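Local coordinates for protein NLP/P60 (Enterococcus faecium, PDB 6B8C) that probably cleaves peptide bonds in the stem peptides of bacterial peptidoglycan, as a secreted NlpC/p60-type endopeptidase that releases muropeptides, at residues A[30-38]-A[58-67]. Residues are numbered along the deposited sequence; the frame is centred on the assembly and turned at random.
Sequences AIVAEAYKY and FTRYVYLQVT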
# COMPACT_ATOMS: atom_id res chain seq x y z
N ALA A 30 5.97 -8.67 9.06
CA ALA A 30 4.90 -9.58 8.67
C ALA A 30 4.05 -8.99 7.55
O ALA A 30 3.65 -9.72 6.63
CB ALA A 30 4.03 -9.92 9.89
N ILE A 31 3.79 -7.69 7.60
CA ILE A 31 3.08 -7.03 6.51
C ILE A 31 3.86 -7.17 5.21
O ILE A 31 3.29 -7.47 4.16
CB ILE A 31 2.82 -5.55 6.86
CG1 ILE A 31 1.94 -5.42 8.10
CG2 ILE A 31 2.20 -4.82 5.67
CD1 ILE A 31 0.47 -5.71 7.85
N VAL A 32 5.18 -6.97 5.27
CA VAL A 32 6.01 -7.08 4.08
C VAL A 32 5.99 -8.51 3.54
O VAL A 32 5.88 -8.74 2.33
CB VAL A 32 7.44 -6.61 4.39
CG1 VAL A 32 8.36 -6.90 3.21
CG2 VAL A 32 7.44 -5.13 4.73
N ALA A 33 6.10 -9.49 4.44
CA ALA A 33 6.12 -10.89 4.02
C ALA A 33 4.80 -11.29 3.38
O ALA A 33 4.77 -12.05 2.41
CB ALA A 33 6.44 -11.79 5.21
N GLU A 34 3.68 -10.78 3.90
CA GLU A 34 2.38 -11.06 3.29
C GLU A 34 2.24 -10.37 1.94
O GLU A 34 1.70 -10.94 1.00
CB GLU A 34 1.25 -10.64 4.23
CG GLU A 34 -0.15 -10.89 3.70
CD GLU A 34 -0.55 -12.37 3.72
OE1 GLU A 34 -1.47 -12.75 2.97
OE2 GLU A 34 0.06 -13.14 4.49
N ALA A 35 2.73 -9.13 1.84
CA ALA A 35 2.62 -8.40 0.58
C ALA A 35 3.43 -9.08 -0.52
O ALA A 35 3.02 -9.08 -1.69
CB ALA A 35 3.07 -6.95 0.76
N TYR A 36 4.58 -9.66 -0.17
CA TYR A 36 5.40 -10.32 -1.18
C TYR A 36 4.70 -11.52 -1.82
O TYR A 36 5.06 -11.91 -2.94
CB TYR A 36 6.74 -10.75 -0.58
CG TYR A 36 7.86 -9.76 -0.83
CD1 TYR A 36 7.95 -8.58 -0.10
CD2 TYR A 36 8.81 -10.01 -1.81
CE1 TYR A 36 8.96 -7.68 -0.34
CE2 TYR A 36 9.84 -9.10 -2.05
CZ TYR A 36 9.90 -7.94 -1.31
OH TYR A 36 10.92 -7.04 -1.54
N LYS A 37 3.70 -12.10 -1.15
CA LYS A 37 3.02 -13.28 -1.69
C LYS A 37 2.26 -12.98 -2.97
O LYS A 37 1.94 -13.92 -3.71
CB LYS A 37 2.04 -13.85 -0.66
CG LYS A 37 2.67 -14.28 0.65
CD LYS A 37 1.60 -14.71 1.64
CE LYS A 37 2.20 -15.23 2.93
NZ LYS A 37 1.14 -15.67 3.89
N TYR A 38 1.95 -11.72 -3.26
CA TYR A 38 1.07 -11.40 -4.37
C TYR A 38 1.78 -10.68 -5.50
O TYR A 38 1.12 -10.12 -6.39
CB TYR A 38 -0.12 -10.58 -3.85
CG TYR A 38 -0.78 -11.28 -2.68
CD1 TYR A 38 -1.64 -12.35 -2.89
CD2 TYR A 38 -0.51 -10.89 -1.38
CE1 TYR A 38 -2.22 -13.01 -1.82
CE2 TYR A 38 -1.09 -11.54 -0.31
CZ TYR A 38 -1.95 -12.60 -0.54
OH TYR A 38 -2.53 -13.24 0.53
N PHE A 58 -5.18 -4.10 -2.79
CA PHE A 58 -3.99 -4.84 -2.40
C PHE A 58 -3.59 -4.55 -0.96
O PHE A 58 -3.39 -5.48 -0.16
CB PHE A 58 -2.86 -4.50 -3.38
CG PHE A 58 -1.53 -5.03 -2.96
CD1 PHE A 58 -1.32 -6.39 -2.82
CD2 PHE A 58 -0.47 -4.17 -2.74
CE1 PHE A 58 -0.09 -6.88 -2.44
CE2 PHE A 58 0.77 -4.65 -2.35
CZ PHE A 58 0.96 -6.01 -2.20
N THR A 59 -3.48 -3.27 -0.61
CA THR A 59 -3.09 -2.90 0.76
C THR A 59 -4.14 -3.35 1.77
O THR A 59 -3.80 -3.85 2.86
CB THR A 59 -2.87 -1.39 0.85
OG1 THR A 59 -4.09 -0.71 0.58
CG2 THR A 59 -1.81 -0.94 -0.15
N ARG A 60 -5.43 -3.19 1.43
CA ARG A 60 -6.48 -3.66 2.32
C ARG A 60 -6.38 -5.17 2.54
O ARG A 60 -6.54 -5.65 3.66
CB ARG A 60 -7.85 -3.30 1.76
CG ARG A 60 -9.00 -3.78 2.62
CD ARG A 60 -10.34 -3.22 2.17
NE ARG A 60 -11.03 -4.10 1.23
CZ ARG A 60 -11.80 -5.11 1.59
NH1 ARG A 60 -12.40 -5.86 0.67
NH2 ARG A 60 -11.99 -5.38 2.88
N TYR A 61 -6.11 -5.92 1.47
CA TYR A 61 -6.03 -7.37 1.59
C TYR A 61 -4.85 -7.79 2.46
O TYR A 61 -4.97 -8.69 3.29
CB TYR A 61 -5.92 -8.00 0.20
CG TYR A 61 -6.14 -9.50 0.20
CD1 TYR A 61 -5.07 -10.38 0.18
CD2 TYR A 61 -7.43 -10.03 0.22
CE1 TYR A 61 -5.27 -11.74 0.19
CE2 TYR A 61 -7.64 -11.39 0.23
CZ TYR A 61 -6.56 -12.25 0.21
OH TYR A 61 -6.76 -13.61 0.21
N VAL A 62 -3.70 -7.13 2.28
CA VAL A 62 -2.53 -7.45 3.09
C VAL A 62 -2.83 -7.21 4.57
O VAL A 62 -2.58 -8.07 5.43
CB VAL A 62 -1.31 -6.64 2.62
CG1 VAL A 62 -0.14 -6.84 3.56
CG2 VAL A 62 -0.93 -7.06 1.21
N TYR A 63 -3.39 -6.04 4.88
CA TYR A 63 -3.68 -5.73 6.28
C TYR A 63 -4.77 -6.63 6.84
O TYR A 63 -4.75 -6.95 8.03
CB TYR A 63 -4.04 -4.26 6.44
CG TYR A 63 -2.82 -3.43 6.70
CD1 TYR A 63 -2.04 -2.97 5.65
CD2 TYR A 63 -2.41 -3.15 7.99
CE1 TYR A 63 -0.90 -2.23 5.88
CE2 TYR A 63 -1.28 -2.41 8.24
CZ TYR A 63 -0.53 -1.95 7.18
OH TYR A 63 0.61 -1.21 7.41
N LEU A 64 -5.72 -7.04 6.01
CA LEU A 64 -6.75 -7.96 6.46
C LEU A 64 -6.16 -9.32 6.81
O LEU A 64 -6.54 -9.93 7.82
CB LEU A 64 -7.83 -8.09 5.39
CG LEU A 64 -9.25 -8.44 5.83
CD1 LEU A 64 -9.53 -7.89 7.22
CD2 LEU A 64 -10.23 -7.86 4.82
N GLN A 65 -5.24 -9.81 5.98
CA GLN A 65 -4.62 -11.10 6.24
C GLN A 65 -3.76 -11.07 7.50
O GLN A 65 -3.75 -12.03 8.28
CB GLN A 65 -3.78 -11.54 5.04
CG GLN A 65 -4.58 -11.82 3.80
CD GLN A 65 -5.73 -12.76 4.06
OE1 GLN A 65 -6.89 -12.35 4.10
NE2 GLN A 65 -5.42 -14.04 4.23
N VAL A 66 -3.03 -9.97 7.72
CA VAL A 66 -2.09 -9.97 8.84
C VAL A 66 -2.77 -9.58 10.15
O VAL A 66 -2.51 -10.19 11.20
CB VAL A 66 -0.89 -9.05 8.53
CG1 VAL A 66 0.01 -8.93 9.74
CG2 VAL A 66 -0.11 -9.59 7.35
N THR A 67 -3.65 -8.58 10.12
CA THR A 67 -4.21 -8.01 11.34
C THR A 67 -5.68 -8.31 11.55
O THR A 67 -6.17 -8.15 12.67
CB THR A 67 -4.02 -6.49 11.35
OG1 THR A 67 -4.94 -5.89 10.42
CG2 THR A 67 -2.60 -6.12 10.95
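Ile-31 is the knob on which the two helices close, seated in a hole formed by Val-62, Tyr-63, Val-66 and Thr-67. Its CD1 sits over the centre of the Tyr-63 ring, 3.8 Å from the centroid, a clear CH-pi contact. Tyr-63 OH hydrogen-bonds to the carbonyl O of Gly-93. With CG1 of Ile-31 beside the backbone N (chi1 -62°), the other branch, CG2, is turned to Val-62 CG1 at 3.7 Å. Next turn along, at Ala-35, the backbones come near, its CA 5.8 Å from the CA of Val-62 and 3.8 Å from Val-62 CG2, while its carbonyl O meets the edge of the Phe-58 ring close to the ring plane.

This tight side faces the sheet. In the papain-like NlpC/p60 fold, helices pack against an antiparallel sheet, and here Ile-109 touches both Ile-31 and Val-62 while Ile-117 lies against Ala-35 and Phe-58. The axes of 30-36 and 58-67 come within 9.2 Å, their N-to-C directions 123° apart.

Toward solvent the contact turns polar and more open, with Lys-37 and Gln-65 exposed, although Glu-34 itself is buried. Tyr-61 points a ring edge at the face of Tyr-38 in an offset edge-to-face pair, planes at 88°, with Pro-50 touching both side chains. The Tyr-38 hydroxyl donates to Glu-34 OE1 at 2.7 Å, nearly along the C-O axis, and Lys-37 NZ salt-bridges OE2 from above the carboxylate plane. Glu-34 CB packs on Val-66 CG2 at 3.6 Å; beyond the bend at chi2 the carboxylate, held at both oxygens, lies across CB and CG of Gln-65.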